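Local coordinates for protein probable fatty acyl-CoA transferase Rv3272 (Mycobacterium tuberculosis, PDB 5YX6) that binds fatty acyl-CoAs of varying chain length, palmitoyl-CoA most tightly, and is probably a family III CoA transferase of fatty acid metabolism, at residues K40-A43 against A49-I52; Q51-S54 against P60-A63. All coordinates share one frame; numbering follows the deposited sequence.

Contact 1 (K40-A43 against A49-I52)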
# COMPACT_ATOMS: atom_id res chain seq x y z
N LYS A 40 20.74 0.17 11.89
CA LYS A 40 20.97 1.02 10.72
C LYS A 40 22.45 1.07 10.41
O LYS A 40 23.28 1.16 11.31
CB LYS A 40 20.46 2.44 10.96
CG LYS A 40 18.97 2.64 10.84
CD LYS A 40 18.64 4.12 10.90
CE LYS A 40 18.86 4.82 9.56
NZ LYS A 40 17.94 4.32 8.49
N VAL A 41 22.79 0.99 9.13
CA VAL A 41 24.14 1.22 8.67
C VAL A 41 24.17 2.53 7.87
O VAL A 41 23.60 2.61 6.79
CB VAL A 41 24.65 0.05 7.80
CG1 VAL A 41 26.04 0.35 7.24
CG2 VAL A 41 24.64 -1.26 8.61
N GLU A 42 24.81 3.56 8.42
CA GLU A 42 24.78 4.88 7.77
C GLU A 42 26.17 5.31 7.31
O GLU A 42 27.19 4.83 7.82
CB GLU A 42 24.20 5.93 8.73
CG GLU A 42 22.92 5.47 9.44
CD GLU A 42 22.33 6.53 10.36
OE1 GLU A 42 22.04 6.20 11.53
OE2 GLU A 42 22.14 7.69 9.91
N ALA A 43 26.19 6.22 6.34
CA ALA A 43 27.43 6.84 5.90
C ALA A 43 27.98 7.68 7.03
O ALA A 43 27.22 8.09 7.91
CB ALA A 43 27.18 7.70 4.65
N ALA A 49 18.97 12.07 5.14
CA ALA A 49 17.59 12.40 5.50
C ALA A 49 17.46 12.99 6.90
O ALA A 49 16.42 13.53 7.25
CB ALA A 49 16.71 11.18 5.36
N ARG A 50 18.50 12.84 7.72
CA ARG A 50 18.52 13.45 9.05
C ARG A 50 18.50 14.97 8.94
O ARG A 50 18.00 15.66 9.84
CB ARG A 50 19.76 13.01 9.84
CG ARG A 50 19.72 11.60 10.41
CD ARG A 50 21.05 11.28 11.11
NE ARG A 50 21.14 9.91 11.58
CZ ARG A 50 20.77 9.51 12.80
NH1 ARG A 50 20.30 10.38 13.67
NH2 ARG A 50 20.89 8.23 13.14
N GLN A 51 19.04 15.50 7.85
CA GLN A 51 19.23 16.94 7.72
C GLN A 51 18.04 17.62 7.06
O GLN A 51 17.82 18.82 7.27
CB GLN A 51 20.51 17.23 6.92
CG GLN A 51 21.81 16.72 7.53
CD GLN A 51 22.03 17.16 8.97
OE1 GLN A 51 21.54 16.53 9.91
NE2 GLN A 51 22.77 18.25 9.16
N ILE A 52 17.27 16.87 6.27
CA ILE A 52 16.08 17.41 5.62
C ILE A 52 14.99 17.72 6.65
O ILE A 52 14.25 16.84 7.08
CB ILE A 52 15.51 16.43 4.58
CG1 ILE A 52 16.60 16.02 3.59
CG2 ILE A 52 14.35 17.05 3.84
CD1 ILE A 52 17.33 17.19 2.98
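Glu42 OE1 is gripped by two groups: Arg50 NH2 donates to it at 2.8 Å, and the hydroxyl of Ser75 makes a further hydrogen bond. The other carboxylate oxygen, Glu42 OE2, takes the N-H of Arg50 NE at 3.0 Å and the backbone N-H of Glu47. Arginine and glutamate thus form a bidentate salt bridge of the side-on kind, NE and one terminal nitrogen each meeting a separate oxygen. Both bonds are nearly straight, 170° at the NH2 hydrogen and 172° at the NE hydrogen, and both use the syn lone pairs of the carboxylate. The planes of the two flat groups are 6° apart, and the carboxylate carbon lies in the guanidinium plane, at its edge. Arg50 delivers that edge on a chain extended from CG to NE, which meets the glutamate side chain at about a right angle. With partners on both oxygens, the carboxylate is held against rotation about its CG-CD bond. Arg50 NH2 has a second acceptor in the carbonyl of Pro381. Lys40 NZ stays 6.8 Å from Arg50 NH2 and pairs instead with Glu47 and Asn70; the charge of Arg50 probably helps keep the buried Glu42 ionised. Glu42 sits at the end of strand 37-42, in the parallel sheet of the large Rossmann-fold domain. Strand 74-77 runs beside it, bonding to its backbone and bringing up Ser75, while Arg50 reaches in from the loop before strand 54-56, its side chain also touching Phe66.

Contact 2 (Q51-S54 against P60-A63)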
# COMPACT_ATOMS: atom_id res chain seq x y z
N GLN A 51 19.04 15.50 7.85
CA GLN A 51 19.23 16.94 7.72
C GLN A 51 18.04 17.62 7.06
O GLN A 51 17.82 18.82 7.27
CB GLN A 51 20.51 17.23 6.92
CG GLN A 51 21.81 16.72 7.53
CD GLN A 51 22.03 17.16 8.97
OE1 GLN A 51 21.54 16.53 9.91
NE2 GLN A 51 22.77 18.25 9.16
N ILE A 52 17.27 16.87 6.27
CA ILE A 52 16.08 17.41 5.62
C ILE A 52 14.99 17.72 6.65
O ILE A 52 14.25 16.84 7.08
CB ILE A 52 15.51 16.43 4.58
CG1 ILE A 52 16.60 16.02 3.59
CG2 ILE A 52 14.35 17.05 3.84
CD1 ILE A 52 17.33 17.19 2.98
N THR A 53 14.91 18.98 7.07
CA THR A 53 14.02 19.36 8.16
C THR A 53 12.83 20.23 7.72
O THR A 53 12.85 20.84 6.65
CB THR A 53 14.82 20.09 9.26
OG1 THR A 53 15.60 21.14 8.67
CG2 THR A 53 15.76 19.11 9.96
N SER A 54 11.80 20.28 8.56
CA SER A 54 10.68 21.21 8.39
C SER A 54 10.56 22.15 9.60
O SER A 54 10.79 21.74 10.74
CB SER A 54 9.36 20.46 8.18
OG SER A 54 9.10 20.23 6.80
N PRO A 60 13.25 23.59 17.67
CA PRO A 60 14.16 23.00 16.67
C PRO A 60 13.38 22.33 15.53
O PRO A 60 12.35 21.69 15.79
CB PRO A 60 14.96 21.98 17.47
CG PRO A 60 14.91 22.47 18.89
CD PRO A 60 13.57 23.13 19.04
N PRO A 61 13.86 22.49 14.29
CA PRO A 61 13.29 21.87 13.09
C PRO A 61 13.02 20.36 13.24
O PRO A 61 13.71 19.67 13.99
CB PRO A 61 14.37 22.13 12.03
CG PRO A 61 15.02 23.39 12.47
CD PRO A 61 15.01 23.36 13.97
N LEU A 62 12.02 19.87 12.51
CA LEU A 62 11.62 18.47 12.57
C LEU A 62 12.05 17.69 11.33
O LEU A 62 11.61 17.98 10.21
CB LEU A 62 10.10 18.38 12.77
CG LEU A 62 9.37 17.04 12.58
CD1 LEU A 62 10.07 15.89 13.31
CD2 LEU A 62 7.93 17.18 13.05
N ALA A 63 12.93 16.71 11.54
CA ALA A 63 13.40 15.80 10.49
C ALA A 63 12.24 14.92 10.05
O ALA A 63 12.14 13.76 10.42
CB ALA A 63 14.57 14.96 10.98
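Thr53 CB presses on Pro61 CB at 3.5 Å, closer than carbon atoms usually pack, and this is the tight spot of the contact. Both residues are exposed, so the tight touch lies at the surface, while Leu62 is buried. The threonine sets its branches around the proline carbon: OG1, placed between the backbone N and the carbonyl carbon (chi1 51°), comes to 3.7 Å from Pro61 CB, and CG2 to 3.9 Å from the same atom. Beside this pair the backbones join as an antiparallel hydrogen-bonded pair, Ser54 with Leu62. Ser54 N donates to Leu62 O at 2.8 Å, from 40° out of the carbonyl plane; Leu62 N returns a straighter bond to Ser54 O at 2.9 Å, in the plane. Each oxygen also receives a bent, probably weak CA-H...O contact, Leu62 O from Thr53 CA and Ser54 O from Pro61 CA. Packing is looser toward Ala63, whose CB is 4.4 Å from Thr53 CG2. The Ile52 side chain stays clear of 60-63 and touches Tyr65, although its carbonyl oxygen packs on Ala63 CA. Met220 and Asn223 of the second subunit pack on Ser54 and Leu62, respectively. The Ser54-Leu62 pair closes the end of hairpin 54-56/59-62 away from its turn. With no charged pair across the contact, main-chain bonding joins the strands here and asks little of the side chains.

The two contacts follow one another along the chain, sharing Gln51 and Ile52, with centres about 13 Å apart. Contact 1 is partly buried and ties the loop after strand 37-42 back to the parallel Rossmann-type sheet through charged side chains. Contact 2 lies at the surface, where the same loop enters a small antiparallel hairpin, and depends on backbone bonds. They meet directly where Arg50 O packs on Ala63 CB at 3.7 Å. Both lie away from the proposed nucleophile, Asp175, and from the benzamidine pocket. Their surroundings differ: no residue of the other subunit touches the segments of the first, whereas the second also borders the dimer partner.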